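Local coordinates for putative metal-dependent phosphoesterase (Bifidobacterium adolescentis, PDB 3O0F), which shows metal-dependent phosphoesterase activity and binds iron, zinc and AMP in an active site of the PHP family, at residues H18-V22 and F23-T27; R110-R113 and T114-V118. One frame throughout, in Å; residues are numbered along the deposited sequence. Where two conformers were deposited one is given.

Overall arrangement
Contact 1 (18-22 with 23-27) lies deep in the chain, where strand 15-19 runs out into a loop; contact 2 (110-113 with 114-118) is one stretch of helix 97-124, farther from the centre and only partly buried. Their centres are about 19 Å apart and they do not touch, yet both face the same AMP: contact 1 brings the metal ligands H18, H20 and D25, contact 2 the phosphate-binding arginines R110 and R113. Chemistry follows place. The buried loop pairs imidazole and carboxylate with metal ions and folds on backbone bonds, whereas the helix turns R110 and R113 toward the phosphate on one side and carries R112 and K115 at the surface on another.

Contact 1: H18-V22 and F23-T27; sequences HCHTV and FSDGT. With ZN (zinc ion), chain C; FE (Fe (III) ion), chain E; AMP (adenosine monophosphate), chain B.
T21 folds back on F23, S24 and G26 in a local, buried turn contact, set in the loop that leads from strand 15-19 toward helix 30-39. T21 O is gripped twice, by G26 N at 2.8 Å and by S24 N at 2.9 Å, the donors coming from opposite faces of its carbonyl plane; the second bond closes a type I beta turn from T21 to S24. Threonine suits the corner: OG1, held between the backbone N and the carbonyl carbon (chi1 76°), accepts from F23 N at 3.1 Å as an ST turn. A valine here, with a methyl in place of OG1, would probably leave F23 N without this acceptor and the bend less firmly fixed. G26 fits because a CB would run into H20 O and T21 N. The turn carries D25 back beside H20, carboxylate and ring planes 79° apart. D25 OD1 and OD2 chelate zinc at 2.3 and 2.2 Å, and zinc sits over one face of the H20 ring. H20 NE2 binds iron at 2.3 Å, H18 NE2 at 2.2 Å, while E75 and D261 add further iron ligands. H18, C19 and H20 thus form the HxH motif of the PHP metal site.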
loop_
_atom_site.group_PDB
_atom_site.type_symbol
_atom_site.label_atom_id
_atom_site.label_comp_id
_atom_site.label_asym_id
_atom_site.label_seq_id
_atom_site.Cartn_x
_atom_site.Cartn_y
_atom_site.Cartn_z
ATOM N N HIS A 18 -3.120 6.151 -3.722
ATOM C CA HIS A 18 -2.567 5.347 -2.638
ATOM C C HIS A 18 -3.495 5.367 -1.404
ATOM O O HIS A 18 -3.258 6.128 -0.464
ATOM C CB HIS A 18 -1.209 5.917 -2.284
ATOM C CG HIS A 18 -0.340 4.991 -1.504
ATOM N ND1 HIS A 18 1.038 5.142 -1.445
ATOM C CD2 HIS A 18 -0.646 3.928 -0.718
ATOM C CE1 HIS A 18 1.536 4.183 -0.680
ATOM N NE2 HIS A 18 0.536 3.440 -0.230
ATOM N N CYS A 19 -4.540 4.544 -1.421
ATOM C CA CYS A 19 -5.588 4.566 -0.381
ATOM C C CYS A 19 -5.903 3.130 0.049
ATOM O O CYS A 19 -6.039 2.246 -0.805
ATOM C CB CYS A 19 -6.857 5.241 -0.879
ATOM S SG CYS A 19 -6.602 6.873 -1.589
ATOM N N HIS A 20 -5.956 2.910 1.371
ATOM C CA HIS A 20 -6.233 1.615 1.987
ATOM C C HIS A 20 -7.628 1.569 2.632
ATOM O O HIS A 20 -8.129 2.592 3.095
ATOM C CB HIS A 20 -5.170 1.332 3.043
ATOM C CG HIS A 20 -3.795 1.216 2.480
ATOM N ND1 HIS A 20 -3.218 0.018 2.179
ATOM C CD2 HIS A 20 -2.887 2.164 2.143
ATOM C CE1 HIS A 20 -2.017 0.219 1.671
ATOM N NE2 HIS A 20 -1.799 1.511 1.625
ATOM N N THR A 21 -8.207 0.365 2.704
ATOM C CA THR A 21 -9.542 0.151 3.193
ATOM C C THR A 21 -9.542 -0.976 4.203
ATOM O O THR A 21 -8.509 -1.555 4.499
ATOM C CB THR A 21 -10.523 -0.208 2.019
ATOM O OG1 THR A 21 -10.330 -1.573 1.601
ATOM C CG2 THR A 21 -10.354 0.804 0.827
ATOM N N VAL A 22 -10.713 -1.316 4.684
ATOM C CA VAL A 22 -10.911 -2.512 5.516
ATOM C C VAL A 22 -10.465 -3.845 4.903
ATOM O O VAL A 22 -10.244 -4.792 5.639
ATOM C CB VAL A 22 -12.442 -2.676 5.936
ATOM C CG1 VAL A 22 -12.849 -1.582 6.933
ATOM C CG2 VAL A 22 -13.356 -2.718 4.730
ATOM N N PHE A 23 -10.321 -3.933 3.579
ATOM C CA PHE A 23 -9.744 -5.153 2.968
ATOM C C PHE A 23 -8.249 -5.315 3.265
ATOM O O PHE A 23 -7.670 -6.390 3.023
ATOM C CB PHE A 23 -10.057 -5.252 1.493
ATOM C CG PHE A 23 -11.490 -5.504 1.223
ATOM C CD1 PHE A 23 -11.998 -6.801 1.239
ATOM C CD2 PHE A 23 -12.358 -4.445 0.980
ATOM C CE1 PHE A 23 -13.360 -7.019 1.057
ATOM C CE2 PHE A 23 -13.702 -4.666 0.775
ATOM C CZ PHE A 23 -14.192 -5.967 0.810
ATOM N N SER A 24 -7.625 -4.290 3.840
ATOM C CA SER A 24 -6.341 -4.494 4.545
ATOM C C SER A 24 -6.324 -3.759 5.887
ATOM O O SER A 24 -6.968 -4.217 6.842
ATOM C CB SER A 24 -5.114 -4.167 3.658
ATOM O OG SER A 24 -5.119 -2.862 3.125
ATOM N N ASP A 25 -5.610 -2.629 5.967
ATOM C CA ASP A 25 -5.429 -1.934 7.223
ATOM C C ASP A 25 -6.088 -0.550 7.349
ATOM O O ASP A 25 -5.789 0.187 8.288
ATOM C CB ASP A 25 -3.948 -1.889 7.614
ATOM C CG ASP A 25 -3.051 -1.197 6.595
ATOM O OD1 ASP A 25 -3.489 -0.860 5.451
ATOM O OD2 ASP A 25 -1.845 -0.974 6.959
ATOM N N GLY A 26 -6.945 -0.189 6.385
ATOM C CA GLY A 26 -7.716 1.032 6.463
ATOM C C GLY A 26 -8.933 0.747 7.349
ATOM O O GLY A 26 -9.172 -0.384 7.724
ATOM N N THR A 27 -9.657 1.793 7.730
ATOM C CA THR A 27 -10.803 1.669 8.636
ATOM C C THR A 27 -12.149 1.795 7.901
ATOM O O THR A 27 -13.225 1.547 8.490
ATOM C CB THR A 27 -10.726 2.676 9.814
ATOM O OG1 THR A 27 -10.852 4.018 9.340
ATOM C CG2 THR A 27 -9.429 2.517 10.591
HETATM ZN ZN ZN C . -1.406 0.122 5.046
HETATM FE FE FE E . 0.362 2.290 1.648
HETATM P P AMP B . 3.304 -5.225 8.653
HETATM O O1P AMP B . 3.382 -5.208 7.170
HETATM O O2P AMP B . 2.293 -6.252 9.093
HETATM O O3P AMP B . 4.653 -5.330 9.367
HETATM O "O5'" AMP B . 2.686 -3.809 9.088
HETATM C "C5'" AMP B . 3.425 -2.628 8.893
HETATM C "C4'" AMP B . 2.511 -1.653 8.217
HETATM O "O4'" AMP B . 1.566 -1.044 9.139
HETATM C "C3'" AMP B . 3.309 -0.527 7.568
HETATM O "O3'" AMP B . 3.289 -0.710 6.159
HETATM C "C2'" AMP B . 2.428 0.646 7.961
HETATM O "O2'" AMP B . 2.659 1.998 7.562
HETATM C "C1'" AMP B . 1.092 0.121 8.467
HETATM N N9 AMP B . 0.387 1.075 9.343
HETATM C C8 AMP B . -0.931 1.287 9.325
HETATM N N7 AMP B . -1.269 2.210 10.250
HETATM C C5 AMP B . -0.148 2.600 10.878
HETATM C C6 AMP B . 0.200 3.547 11.950
HETATM N N6 AMP B . -0.757 4.309 12.573
HETATM N N1 AMP B . 1.499 3.615 12.304
HETATM C C2 AMP B . 2.471 2.886 11.728
HETATM N N3 AMP B . 2.223 2.013 10.742
HETATM C C4 AMP B . 0.956 1.840 10.278
HETATM O O HOH W 1 -9.767 3.471 5.167
HETATM O O HOH W 2 2.346 2.843 1.954
#

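Contact 2: R110-R113 and T114-V118; sequences RLRR and TKRMV. With AMP (adenosine monophosphate), chain B.
R110 O is gripped by both donors of T114, the backbone N at 2.9 Å and the hydroxyl OG1 at 2.8 Å, which approach from opposite faces of its carbonyl plane. Threonine is at home here, since its OG1 hands its proton back to the preceding helical turn and needs no outside acceptor. The same turn aims two arginines at AMP. R110 reaches out with its chain extended from CG to NE and forks on the phosphate: NH2 meets O1P at 2.9 Å and NH1 meets O2P at 3.0 Å, while NE is salt-bridged to D51. R113, its chain bent at chi2 (-93°) and chi3, turns the edge of its guanidinium to the same O2P, with NH2 at 2.6 Å. The selenium of M117, a selenomethionine, lies over one face of that group, 3.8 Å above its plane and toward the rim. On the solvent side, in one of two modelled conformers and so doubtful as a fixed feature, the R112 guanidinium stacks flat on that of R116, centres 3.7 Å apart, two like charges face to face. R110 and R113, joined by R146, gather positive charge that would be expected to offset the phosphate's negative charge and hold the nucleotide by that end.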
loop_
_atom_site.group_PDB
_atom_site.type_symbol
_atom_site.label_atom_id
_atom_site.label_comp_id
_atom_site.label_asym_id
_atom_site.label_seq_id
_atom_site.Cartn_x
_atom_site.Cartn_y
_atom_site.Cartn_z
ATOM N N ARG A 110 1.846 -13.744 6.212
ATOM C CA ARG A 110 1.303 -12.694 7.124
ATOM C C ARG A 110 0.416 -13.225 8.282
ATOM O O ARG A 110 0.591 -12.853 9.438
ATOM C CB ARG A 110 0.480 -11.673 6.345
ATOM C CG ARG A 110 1.299 -10.648 5.582
ATOM C CD ARG A 110 0.363 -9.673 4.823
ATOM N NE ARG A 110 1.096 -8.457 4.457
ATOM C CZ ARG A 110 1.484 -7.513 5.320
ATOM N NH1 ARG A 110 1.184 -7.594 6.608
ATOM N NH2 ARG A 110 2.171 -6.462 4.889
ATOM N N LEU A 111 -0.521 -14.092 7.959
ATOM C CA LEU A 111 -1.379 -14.686 8.964
ATOM C C LEU A 111 -0.563 -15.463 10.007
ATOM O O LEU A 111 -0.769 -15.299 11.216
ATOM C CB LEU A 111 -2.363 -15.647 8.313
ATOM C CG LEU A 111 -3.450 -16.203 9.231
ATOM C CD1 LEU A 111 -4.203 -15.020 9.805
ATOM C CD2 LEU A 111 -4.406 -17.170 8.500
ATOM N N ARG A 112 0.349 -16.292 9.517
ATOM C CA ARG A 112 1.175 -17.137 10.353
ATOM C C ARG A 112 2.048 -16.311 11.283
ATOM O O ARG A 112 2.135 -16.585 12.476
ATOM C CB ARG A 112 2.066 -17.989 9.457
ATOM C CG ARG A 112 2.652 -19.180 10.152
ATOM C CD ARG A 112 3.385 -20.075 9.174
ATOM N NE ARG A 112 4.822 -19.900 9.282
ATOM C CZ ARG A 112 5.536 -20.353 10.304
ATOM N NH1 ARG A 112 4.932 -20.991 11.294
ATOM N NH2 ARG A 112 6.844 -20.166 10.338
ATOM N N ARG A 113 2.686 -15.299 10.704
ATOM C CA ARG A 113 3.562 -14.386 11.406
ATOM C C ARG A 113 2.822 -13.578 12.481
ATOM O O ARG A 113 3.351 -13.311 13.580
ATOM C CB ARG A 113 4.103 -13.403 10.364
ATOM C CG ARG A 113 5.364 -12.669 10.665
ATOM C CD ARG A 113 5.196 -11.291 11.315
ATOM N NE ARG A 113 4.134 -10.455 10.805
ATOM C CZ ARG A 113 4.230 -9.142 10.554
ATOM N NH1 ARG A 113 5.352 -8.446 10.718
ATOM N NH2 ARG A 113 3.164 -8.519 10.103
ATOM N N THR A 114 1.627 -13.121 12.120
ATOM C CA THR A 114 0.896 -12.175 12.946
ATOM C C THR A 114 0.333 -12.940 14.147
ATOM O O THR A 114 0.342 -12.432 15.259
ATOM C CB THR A 114 -0.157 -11.403 12.098
ATOM O OG1 THR A 114 0.526 -10.642 11.077
ATOM C CG2 THR A 114 -0.966 -10.419 12.953
ATOM N N LYS A 115 -0.073 -14.187 13.921
ATOM C CA LYS A 115 -0.471 -15.080 15.010
ATOM C C LYS A 115 0.690 -15.295 15.984
ATOM O O LYS A 115 0.508 -15.225 17.182
ATOM C CB LYS A 115 -0.905 -16.443 14.477
ATOM C CG LYS A 115 -2.287 -16.506 13.900
ATOM C CD LYS A 115 -2.614 -17.941 13.424
ATOM C CE LYS A 115 -4.109 -18.137 13.164
ATOM N NZ LYS A 115 -4.365 -19.236 12.183
ATOM N N ARG A 116 1.891 -15.546 15.469
ATOM C CA ARG A 116 3.031 -15.851 16.355
ATOM C C ARG A 116 3.393 -14.618 17.162
ATOM O O ARG A 116 3.714 -14.729 18.325
ATOM C CB ARG A 116 4.244 -16.395 15.585
ATOM C CG ARG A 116 4.167 -17.921 15.315
ATOM C CD ARG A 116 5.379 -18.477 14.548
ATOM N NE ARG A 116 5.404 -18.006 13.155
ATOM C CZ ARG A 116 6.469 -17.504 12.513
ATOM N NH1 ARG A 116 7.660 -17.424 13.123
ATOM N NH2 ARG A 116 6.344 -17.086 11.240
HETATM N N MSE A 117 3.279 -13.442 16.550
HETATM C CA MSE A 117 3.445 -12.181 17.274
HETATM C C MSE A 117 2.442 -11.993 18.380
HETATM O O MSE A 117 2.814 -11.527 19.441
HETATM C CB MSE A 117 3.347 -10.995 16.334
HETATM C CG MSE A 117 4.613 -10.763 15.587
HETATM SE SE MSE A 117 4.630 -9.047 14.694
HETATM C CE MSE A 117 4.319 -7.784 16.192
ATOM N N VAL A 118 1.164 -12.315 18.125
ATOM C CA VAL A 118 0.141 -12.166 19.150
ATOM C C VAL A 118 0.397 -13.206 20.274
ATOM O O VAL A 118 0.214 -12.909 21.446
ATOM C CB VAL A 118 -1.289 -12.243 18.556
ATOM C CG1 VAL A 118 -2.322 -12.119 19.652
ATOM C CG2 VAL A 118 -1.504 -11.139 17.537
HETATM P P AMP B . 3.304 -5.225 8.653
HETATM O O1P AMP B . 3.382 -5.208 7.170
HETATM O O2P AMP B . 2.293 -6.252 9.093
HETATM O O3P AMP B . 4.653 -5.330 9.367
HETATM O "O5'" AMP B . 2.686 -3.809 9.088
HETATM C "C5'" AMP B . 3.425 -2.628 8.893
HETATM C "C4'" AMP B . 2.511 -1.653 8.217
HETATM O "O4'" AMP B . 1.566 -1.044 9.139
HETATM C "C3'" AMP B . 3.309 -0.527 7.568
HETATM O "O3'" AMP B . 3.289 -0.710 6.159
HETATM C "C2'" AMP B . 2.428 0.646 7.961
HETATM O "O2'" AMP B . 2.659 1.998 7.562
HETATM C "C1'" AMP B . 1.092 0.121 8.467
HETATM N N9 AMP B . 0.387 1.075 9.343
HETATM C C8 AMP B . -0.931 1.287 9.325
HETATM N N7 AMP B . -1.269 2.210 10.250
HETATM C C5 AMP B . -0.148 2.600 10.878
HETATM C C6 AMP B . 0.200 3.547 11.950
HETATM N N6 AMP B . -0.757 4.309 12.573
HETATM N N1 AMP B . 1.499 3.615 12.304
HETATM C C2 AMP B . 2.471 2.886 11.728
HETATM N N3 AMP B . 2.223 2.013 10.742
HETATM C C4 AMP B . 0.956 1.840 10.278
#